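Local coordinates for chorismate synthase (Campylobacter jejuni, PDB 1SQ1), which probably catalyses the last step of the shikimate pathway, eliminating phosphate from 5-enolpyruvylshikimate-3-phosphate to give chorismate with the help of reduced FMN, at residues F34-R46 with D60-Y72. Residues are numbered along the deposited sequence; the frame is centred on the assembly and turned at random.
With SO4 (sulfate ion), chain C.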
ATOM      1  N   PHE A  34     -25.353   4.204 -12.234  1.00 78.54           N
ATOM      2  CA  PHE A  34     -25.479   3.261 -11.138  1.00 81.43           C
ATOM      3  C   PHE A  34     -26.791   2.481 -11.205  1.00 83.11           C
ATOM      4  O   PHE A  34     -27.853   2.986 -10.839  1.00 84.51           O
ATOM      5  CB  PHE A  34     -25.350   3.999  -9.803  1.00 82.46           C
ATOM      6  CG  PHE A  34     -25.177   3.088  -8.622  1.00 83.45           C
ATOM      7  CD1 PHE A  34     -26.282   2.636  -7.907  1.00 83.09           C
ATOM      8  CD2 PHE A  34     -23.905   2.672  -8.230  1.00 83.58           C
ATOM      9  CE1 PHE A  34     -26.126   1.788  -6.815  1.00 83.05           C
ATOM     10  CE2 PHE A  34     -23.735   1.822  -7.140  1.00 84.18           C
ATOM     11  CZ  PHE A  34     -24.850   1.380  -6.428  1.00 84.00           C
ATOM     12  N   ASP A  35     -26.704   1.243 -11.682  1.00 84.60           N
ATOM     13  CA  ASP A  35     -27.864   0.371 -11.805  1.00 85.67           C
ATOM     14  C   ASP A  35     -28.099  -0.360 -10.493  1.00 86.71           C
ATOM     15  O   ASP A  35     -27.694  -1.516 -10.344  1.00 85.51           O
ATOM     16  CB  ASP A  35     -27.633  -0.645 -12.926  1.00 86.16           C
ATOM     17  CG  ASP A  35     -28.812  -1.575 -13.128  1.00 86.31           C
ATOM     18  OD1 ASP A  35     -28.702  -2.489 -13.974  1.00 87.30           O
ATOM     19  OD2 ASP A  35     -29.845  -1.391 -12.449  1.00 85.30           O
ATOM     20  N   GLU A  36     -28.764   0.310  -9.552  1.00 88.18           N
ATOM     21  CA  GLU A  36     -29.029  -0.283  -8.247  1.00 89.90           C
ATOM     22  C   GLU A  36     -29.887  -1.529  -8.329  1.00 89.82           C
ATOM     23  O   GLU A  36     -30.106  -2.201  -7.328  1.00 90.73           O
ATOM     24  CB  GLU A  36     -29.688   0.730  -7.314  1.00 91.31           C
ATOM     25  CG  GLU A  36     -29.537   0.353  -5.845  1.00 94.88           C
ATOM     26  CD  GLU A  36     -29.915   1.481  -4.893  1.00 98.49           C
ATOM     27  OE1 GLU A  36     -29.472   2.636  -5.117  1.00 98.96           O
ATOM     28  OE2 GLU A  36     -30.638   1.209  -3.906  1.00 99.76           O
ATOM     29  N   GLU A  37     -30.372  -1.836  -9.524  1.00 91.38           N
ATOM     30  CA  GLU A  37     -31.197  -3.017  -9.720  1.00 92.42           C
ATOM     31  C   GLU A  37     -30.260  -4.191  -9.919  1.00 90.99           C
ATOM     32  O   GLU A  37     -30.354  -5.200  -9.222  1.00 91.05           O
ATOM     33  CB  GLU A  37     -32.096  -2.844 -10.946  1.00 95.42           C
ATOM     34  CG  GLU A  37     -33.121  -3.954 -11.108  1.00100.87           C
ATOM     35  CD  GLU A  37     -34.141  -3.681 -12.202  1.00102.99           C
ATOM     36  OE1 GLU A  37     -33.734  -3.539 -13.380  1.00103.84           O
ATOM     37  OE2 GLU A  37     -35.351  -3.615 -11.877  1.00103.94           O
ATOM     38  N   PHE A  38     -29.354  -4.042 -10.880  1.00 89.68           N
ATOM     39  CA  PHE A  38     -28.364  -5.066 -11.184  1.00 87.67           C
ATOM     40  C   PHE A  38     -27.640  -5.454  -9.903  1.00 87.44           C
ATOM     41  O   PHE A  38     -27.180  -6.587  -9.757  1.00 86.96           O
ATOM     42  CB  PHE A  38     -27.361  -4.526 -12.195  1.00 86.66           C
ATOM     43  CG  PHE A  38     -26.167  -5.405 -12.397  1.00 86.25           C
ATOM     44  CD1 PHE A  38     -25.019  -5.225 -11.638  1.00 85.37           C
ATOM     45  CD2 PHE A  38     -26.197  -6.426 -13.343  1.00 86.81           C
ATOM     46  CE1 PHE A  38     -23.917  -6.047 -11.823  1.00 86.94           C
ATOM     47  CE2 PHE A  38     -25.100  -7.256 -13.539  1.00 86.87           C
ATOM     48  CZ  PHE A  38     -23.959  -7.070 -12.778  1.00 87.41           C
ATOM     49  N   LEU A  39     -27.531  -4.502  -8.982  1.00 86.15           N
ATOM     50  CA  LEU A  39     -26.883  -4.753  -7.707  1.00 84.98           C
ATOM     51  C   LEU A  39     -27.788  -5.648  -6.883  1.00 85.18           C
ATOM     52  O   LEU A  39     -27.397  -6.735  -6.465  1.00 86.09           O
ATOM     53  CB  LEU A  39     -26.656  -3.446  -6.951  1.00 82.86           C
ATOM     54  CG  LEU A  39     -26.423  -3.596  -5.448  1.00 80.89           C
ATOM     55  CD1 LEU A  39     -25.046  -4.187  -5.189  1.00 80.92           C
ATOM     56  CD2 LEU A  39     -26.556  -2.244  -4.781  1.00 80.59           C
ATOM     57  N   GLN A  40     -29.010  -5.181  -6.663  1.00 84.95           N
ATOM     58  CA  GLN A  40     -29.964  -5.932  -5.870  1.00 84.85           C
ATOM     59  C   GLN A  40     -30.208  -7.329  -6.425  1.00 84.72           C
ATOM     60  O   GLN A  40     -30.419  -8.267  -5.664  1.00 83.61           O
ATOM     61  CB  GLN A  40     -31.280  -5.171  -5.775  1.00 85.69           C
ATOM     62  CG  GLN A  40     -32.237  -5.764  -4.767  1.00 87.88           C
ATOM     63  CD  GLN A  40     -31.652  -5.797  -3.367  1.00 89.73           C
ATOM     64  OE1 GLN A  40     -31.343  -4.752  -2.788  1.00 90.20           O
ATOM     65  NE2 GLN A  40     -31.493  -7.000  -2.816  1.00 89.73           N
ATOM     66  N   ASN A  41     -30.178  -7.474  -7.745  1.00 85.09           N
ATOM     67  CA  ASN A  41     -30.397  -8.786  -8.346  1.00 85.82           C
ATOM     68  C   ASN A  41     -29.245  -9.733  -8.090  1.00 85.90           C
ATOM     69  O   ASN A  41     -29.451 -10.901  -7.777  1.00 87.11           O
ATOM     70  CB  ASN A  41     -30.613  -8.678  -9.854  1.00 86.31           C
ATOM     71  CG  ASN A  41     -31.961  -8.111 -10.203  1.00 87.65           C
ATOM     72  OD1 ASN A  41     -32.967  -8.450  -9.576  1.00 88.09           O
ATOM     73  ND2 ASN A  41     -32.000  -7.254 -11.217  1.00 87.88           N
ATOM     74  N   GLU A  42     -28.029  -9.229  -8.233  1.00 85.61           N
ATOM     75  CA  GLU A  42     -26.861 -10.061  -8.028  1.00 84.55           C
ATOM     76  C   GLU A  42     -26.872 -10.598  -6.611  1.00 84.26           C
ATOM     77  O   GLU A  42     -26.573 -11.770  -6.383  1.00 84.21           O
ATOM     78  CB  GLU A  42     -25.585  -9.263  -8.277  1.00 84.53           C
ATOM     79  CG  GLU A  42     -24.442 -10.117  -8.783  1.00 85.38           C
ATOM     80  CD  GLU A  42     -24.684 -10.637 -10.194  1.00 85.93           C
ATOM     81  OE1 GLU A  42     -23.865 -11.440 -10.686  1.00 86.27           O
ATOM     82  OE2 GLU A  42     -25.687 -10.241 -10.822  1.00 87.34           O
ATOM     83  N   LEU A  43     -27.228  -9.748  -5.654  1.00 83.67           N
ATOM     84  CA  LEU A  43     -27.266 -10.188  -4.266  1.00 84.18           C
ATOM     85  C   LEU A  43     -28.258 -11.342  -4.082  1.00 84.96           C
ATOM     86  O   LEU A  43     -28.073 -12.191  -3.206  1.00 84.91           O
ATOM     87  CB  LEU A  43     -27.626  -9.021  -3.332  1.00 81.48           C
ATOM     88  CG  LEU A  43     -26.493  -8.069  -2.945  1.00 79.46           C
ATOM     89  CD1 LEU A  43     -27.029  -6.965  -2.062  1.00 79.05           C
ATOM     90  CD2 LEU A  43     -25.405  -8.838  -2.215  1.00 79.86           C
ATOM     91  N   ASP A  44     -29.293 -11.381  -4.922  1.00 85.76           N
ATOM     92  CA  ASP A  44     -30.304 -12.433  -4.836  1.00 87.42           C
ATOM     93  C   ASP A  44     -29.836 -13.761  -5.428  1.00 88.86           C
ATOM     94  O   ASP A  44     -30.452 -14.806  -5.196  1.00 89.23           O
ATOM     95  CB  ASP A  44     -31.610 -11.992  -5.514  1.00 86.48           C
ATOM     96  CG  ASP A  44     -32.293 -10.842  -4.781  1.00 86.50           C
ATOM     97  OD1 ASP A  44     -32.203 -10.775  -3.535  1.00 86.35           O
ATOM     98  OD2 ASP A  44     -32.941 -10.012  -5.448  1.00 85.97           O
ATOM     99  N   LYS A  45     -28.745 -13.721  -6.188  1.00 90.83           N
ATOM    100  CA  LYS A  45     -28.204 -14.936  -6.786  1.00 91.28           C
ATOM    101  C   LYS A  45     -27.532 -15.794  -5.719  1.00 92.51           C
ATOM    102  O   LYS A  45     -27.742 -17.008  -5.677  1.00 92.84           O
ATOM    103  CB  LYS A  45     -27.203 -14.603  -7.900  1.00 90.48           C
ATOM    104  CG  LYS A  45     -27.833 -14.460  -9.277  1.00 88.81           C
ATOM    105  CD  LYS A  45     -26.783 -14.578 -10.372  1.00 89.02           C
ATOM    106  CE  LYS A  45     -27.421 -14.662 -11.748  1.00 88.68           C
ATOM    107  NZ  LYS A  45     -26.408 -14.835 -12.830  1.00 89.23           N
ATOM    108  N   ARG A  46     -26.730 -15.172  -4.856  1.00 92.99           N
ATOM    109  CA  ARG A  46     -26.068 -15.932  -3.799  1.00 94.86           C
ATOM    110  C   ARG A  46     -27.128 -16.465  -2.825  1.00 95.88           C
ATOM    111  O   ARG A  46     -28.085 -15.759  -2.489  1.00 95.11           O
ATOM    112  CB  ARG A  46     -25.058 -15.059  -3.048  1.00 94.47           C
ATOM    113  CG  ARG A  46     -25.678 -13.961  -2.215  1.00 94.52           C
ATOM    114  CD  ARG A  46     -24.662 -13.369  -1.258  1.00 93.92           C
ATOM    115  NE  ARG A  46     -24.198 -14.329  -0.257  1.00 93.53           N
ATOM    116  CZ  ARG A  46     -24.933 -14.782   0.756  1.00 93.75           C
ATOM    117  NH1 ARG A  46     -26.186 -14.371   0.912  1.00 94.55           N
ATOM    118  NH2 ARG A  46     -24.408 -15.635   1.627  1.00 92.08           N
ATOM    119  N   ASP A  60     -32.485  -8.804   3.274  1.00 89.60           N
ATOM    120  CA  ASP A  60     -31.239  -8.935   2.520  1.00 87.98           C
ATOM    121  C   ASP A  60     -31.194  -7.927   1.366  1.00 86.67           C
ATOM    122  O   ASP A  60     -30.607  -8.193   0.315  1.00 86.89           O
ATOM    123  CB  ASP A  60     -31.101 -10.371   1.982  1.00 87.21           C
ATOM    124  CG  ASP A  60     -29.660 -10.748   1.677  1.00 87.20           C
ATOM    125  OD1 ASP A  60     -29.043 -10.101   0.804  1.00 87.48           O
ATOM    126  OD2 ASP A  60     -29.139 -11.688   2.318  1.00 86.73           O
ATOM    127  N   LYS A  61     -31.819  -6.770   1.566  1.00 84.36           N
ATOM    128  CA  LYS A  61     -31.838  -5.727   0.546  1.00 82.76           C
ATOM    129  C   LYS A  61     -30.669  -4.770   0.759  1.00 81.52           C
ATOM    130  O   LYS A  61     -30.367  -4.393   1.896  1.00 80.32           O
ATOM    131  CB  LYS A  61     -33.156  -4.950   0.590  1.00 83.44           C
ATOM    132  CG  LYS A  61     -33.222  -3.777  -0.386  1.00 84.66           C
ATOM    133  CD  LYS A  61     -34.608  -3.150  -0.426  1.00 85.49           C
ATOM    134  CE  LYS A  61     -35.659  -4.177  -0.855  1.00 88.03           C
ATOM    135  NZ  LYS A  61     -35.364  -4.795  -2.193  1.00 87.54           N
ATOM    136  N   ALA A  62     -30.021  -4.389  -0.343  1.00 79.53           N
ATOM    137  CA  ALA A  62     -28.870  -3.483  -0.318  1.00 77.74           C
ATOM    138  C   ALA A  62     -29.283  -2.021  -0.246  1.00 75.34           C
ATOM    139  O   ALA A  62     -30.135  -1.572  -1.009  1.00 75.01           O
ATOM    140  CB  ALA A  62     -28.002  -3.714  -1.561  1.00 77.96           C
ATOM    141  N   GLN A  63     -28.669  -1.278   0.667  1.00 74.36           N
ATOM    142  CA  GLN A  63     -28.978   0.138   0.816  1.00 73.71           C
ATOM    143  C   GLN A  63     -27.752   1.024   0.555  1.00 71.72           C
ATOM    144  O   GLN A  63     -26.900   1.212   1.426  1.00 71.47           O
ATOM    145  CB  GLN A  63     -29.530   0.415   2.216  1.00 75.20           C
ATOM    146  CG  GLN A  63     -30.197   1.777   2.331  1.00 80.25           C
ATOM    147  CD  GLN A  63     -30.744   2.067   3.725  1.00 82.91           C
ATOM    148  OE1 GLN A  63     -31.539   1.295   4.266  1.00 83.58           O
ATOM    149  NE2 GLN A  63     -30.323   3.193   4.308  1.00 84.10           N
ATOM    150  N   VAL A  64     -27.664   1.556  -0.658  1.00 69.14           N
ATOM    151  CA  VAL A  64     -26.558   2.421  -1.030  1.00 67.72           C
ATOM    152  C   VAL A  64     -26.521   3.652  -0.133  1.00 69.11           C
ATOM    153  O   VAL A  64     -27.444   4.463  -0.158  1.00 69.44           O
ATOM    154  CB  VAL A  64     -26.697   2.896  -2.473  1.00 65.51           C
ATOM    155  CG1 VAL A  64     -25.501   3.754  -2.848  1.00 64.89           C
ATOM    156  CG2 VAL A  64     -26.830   1.710  -3.389  1.00 61.93           C
ATOM    157  N   LEU A  65     -25.452   3.798   0.643  1.00 69.81           N
ATOM    158  CA  LEU A  65     -25.325   4.937   1.543  1.00 70.30           C
ATOM    159  C   LEU A  65     -24.695   6.202   0.957  1.00 71.33           C
ATOM    160  O   LEU A  65     -24.981   7.303   1.426  1.00 73.38           O
ATOM    161  CB  LEU A  65     -24.537   4.533   2.788  1.00 68.87           C
ATOM    162  CG  LEU A  65     -25.126   3.413   3.639  1.00 68.38           C
ATOM    163  CD1 LEU A  65     -24.377   3.371   4.965  1.00 66.73           C
ATOM    164  CD2 LEU A  65     -26.614   3.658   3.883  1.00 66.55           C
ATOM    165  N   SER A  66     -23.847   6.063  -0.058  1.00 72.22           N
ATOM    166  CA  SER A  66     -23.182   7.231  -0.637  1.00 73.07           C
ATOM    167  C   SER A  66     -22.445   6.915  -1.927  1.00 74.89           C
ATOM    168  O   SER A  66     -22.574   5.825  -2.482  1.00 75.92           O
ATOM    169  CB  SER A  66     -22.169   7.788   0.358  1.00 73.21           C
ATOM    170  OG  SER A  66     -21.174   6.820   0.639  1.00 71.42           O
ATOM    171  N   GLY A  67     -21.657   7.881  -2.387  1.00 75.43           N
ATOM    172  CA  GLY A  67     -20.886   7.702  -3.601  1.00 78.18           C
ATOM    173  C   GLY A  67     -21.708   7.850  -4.862  1.00 80.55           C
ATOM    174  O   GLY A  67     -21.164   7.850  -5.972  1.00 80.91           O
ATOM    175  N   VAL A  68     -23.020   7.963  -4.696  1.00 82.57           N
ATOM    176  CA  VAL A  68     -23.922   8.121  -5.829  1.00 86.15           C
ATOM    177  C   VAL A  68     -24.956   9.205  -5.563  1.00 88.42           C
ATOM    178  O   VAL A  68     -25.399   9.401  -4.429  1.00 88.09           O
ATOM    179  CB  VAL A  68     -24.670   6.821  -6.147  1.00 85.96           C
ATOM    180  CG1 VAL A  68     -23.699   5.774  -6.651  1.00 86.50           C
ATOM    181  CG2 VAL A  68     -25.391   6.334  -4.911  1.00 86.79           C
ATOM    182  N   PHE A  69     -25.336   9.897  -6.633  1.00 91.16           N
ATOM    183  CA  PHE A  69     -26.308  10.982  -6.576  1.00 93.71           C
ATOM    184  C   PHE A  69     -26.979  11.173  -7.941  1.00 94.32           C
ATOM    185  O   PHE A  69     -26.302  11.437  -8.937  1.00 94.40           O
ATOM    186  CB  PHE A  69     -25.612  12.279  -6.165  1.00 95.36           C
ATOM    187  CG  PHE A  69     -26.478  13.488  -6.295  1.00 97.55           C
ATOM    188  CD1 PHE A  69     -26.010  14.629  -6.950  1.00 97.74           C
ATOM    189  CD2 PHE A  69     -27.773  13.486  -5.777  1.00 97.65           C
ATOM    190  CE1 PHE A  69     -26.818  15.750  -7.096  1.00 97.10           C
ATOM    191  CE2 PHE A  69     -28.592  14.597  -5.913  1.00 98.27           C
ATOM    192  CZ  PHE A  69     -28.113  15.737  -6.574  1.00 98.22           C
ATOM    193  N   GLU A  70     -28.306  11.054  -7.976  1.00 94.42           N
ATOM    194  CA  GLU A  70     -29.078  11.196  -9.214  1.00 94.36           C
ATOM    195  C   GLU A  70     -28.796  10.072 -10.218  1.00 93.53           C
ATOM    196  O   GLU A  70     -28.739  10.310 -11.429  1.00 93.36           O
ATOM    197  CB  GLU A  70     -28.796  12.541  -9.897  1.00 96.43           C
ATOM    198  CG  GLU A  70     -29.407  13.779  -9.243  1.00 98.95           C
ATOM    199  CD  GLU A  70     -29.092  15.054 -10.028  1.00100.66           C
ATOM    200  OE1 GLU A  70     -27.889  15.342 -10.245  1.00101.61           O
ATOM    201  OE2 GLU A  70     -30.044  15.770 -10.419  1.00100.32           O
ATOM    202  N   GLY A  71     -28.605   8.855  -9.715  1.00 92.34           N
ATOM    203  CA  GLY A  71     -28.351   7.716 -10.589  1.00 89.75           C
ATOM    204  C   GLY A  71     -26.928   7.529 -11.089  1.00 87.29           C
ATOM    205  O   GLY A  71     -26.626   6.523 -11.733  1.00 87.35           O
ATOM    206  N   TYR A  72     -26.054   8.489 -10.802  1.00 84.96           N
ATOM    207  CA  TYR A  72     -24.666   8.402 -11.238  1.00 83.50           C
ATOM    208  C   TYR A  72     -23.661   8.417 -10.085  1.00 81.61           C
ATOM    209  O   TYR A  72     -23.922   8.974  -9.016  1.00 81.08           O
ATOM    210  CB  TYR A  72     -24.356   9.535 -12.219  1.00 84.24           C
ATOM    211  CG  TYR A  72     -24.938   9.308 -13.596  1.00 85.52           C
ATOM    212  CD1 TYR A  72     -26.317   9.259 -13.794  1.00 86.13           C
ATOM    213  CD2 TYR A  72     -24.107   9.104 -14.696  1.00 86.79           C
ATOM    214  CE1 TYR A  72     -26.858   9.007 -15.058  1.00 87.81           C
ATOM    215  CE2 TYR A  72     -24.633   8.851 -15.966  1.00 88.50           C
ATOM    216  CZ  TYR A  72     -26.011   8.803 -16.141  1.00 88.44           C
ATOM    217  OH  TYR A  72     -26.537   8.555 -17.390  1.00 88.65           O
TER
HETATM  218  S   SO4 C 402     -21.834  11.506  -1.916  1.00 90.11           S
HETATM  219  O1  SO4 C 402     -22.879  10.461  -2.064  1.00 91.03           O
HETATM  220  O2  SO4 C 402     -22.394  12.810  -2.368  1.00 91.04           O
HETATM  221  O3  SO4 C 402     -21.429  11.591  -0.484  1.00 89.30           O
HETATM  222  O4  SO4 C 402     -20.652  11.156  -2.754  1.00 87.75           O
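Gln40 reaches from helix 36-45 to the backbone of strand 62-64. Its OE1 accepts from Ala62 N at 2.8 Å, the donor lying in the carbonyl plane on a lone pair, while NE2 gives a weak bond to Asp60 O. A bend at chi2 (59°) turns the amide back onto the strand, where Lys61 CG also lies against OE1. Beside this bond, Ala62 CB touches two leucines, 3.4 Å from Leu43 CD1 and 3.8 Å from Leu39 CD2. Farther along, Val64 CG2 touches both the carboxylate end of Glu36 and, at 3.5 Å, CE1 of the Phe34 ring. Val68 CG1 sits over a face of that ring, 3.9 Å from its centroid, in a CH-pi contact. Phe34 N closes this end by donating to Gly71 O (2.7 Å, 163° at the hydrogen), within the type I' turn from Phe69 to Tyr72. Asp35 then N-caps the helix, Phe38 N meeting OD2 from above the carboxylate plane.

Strand 62-64 edges its chain's antiparallel sheet beside strand 78-82, and helix 128-143 packs against Phe34 and Leu39. Arg46, a predicted NADP-binding residue, hydrogen-bonds through NE to Ser128 OG; its NH1 stays 4.2 Å from Asp60 OD2, so their attraction is probably modest. Apolar packing, with polar ties at Gln40 and at Phe34 before the helix, thus joins the helix and its leading loop to strand 62-64 and the 69-72 turn.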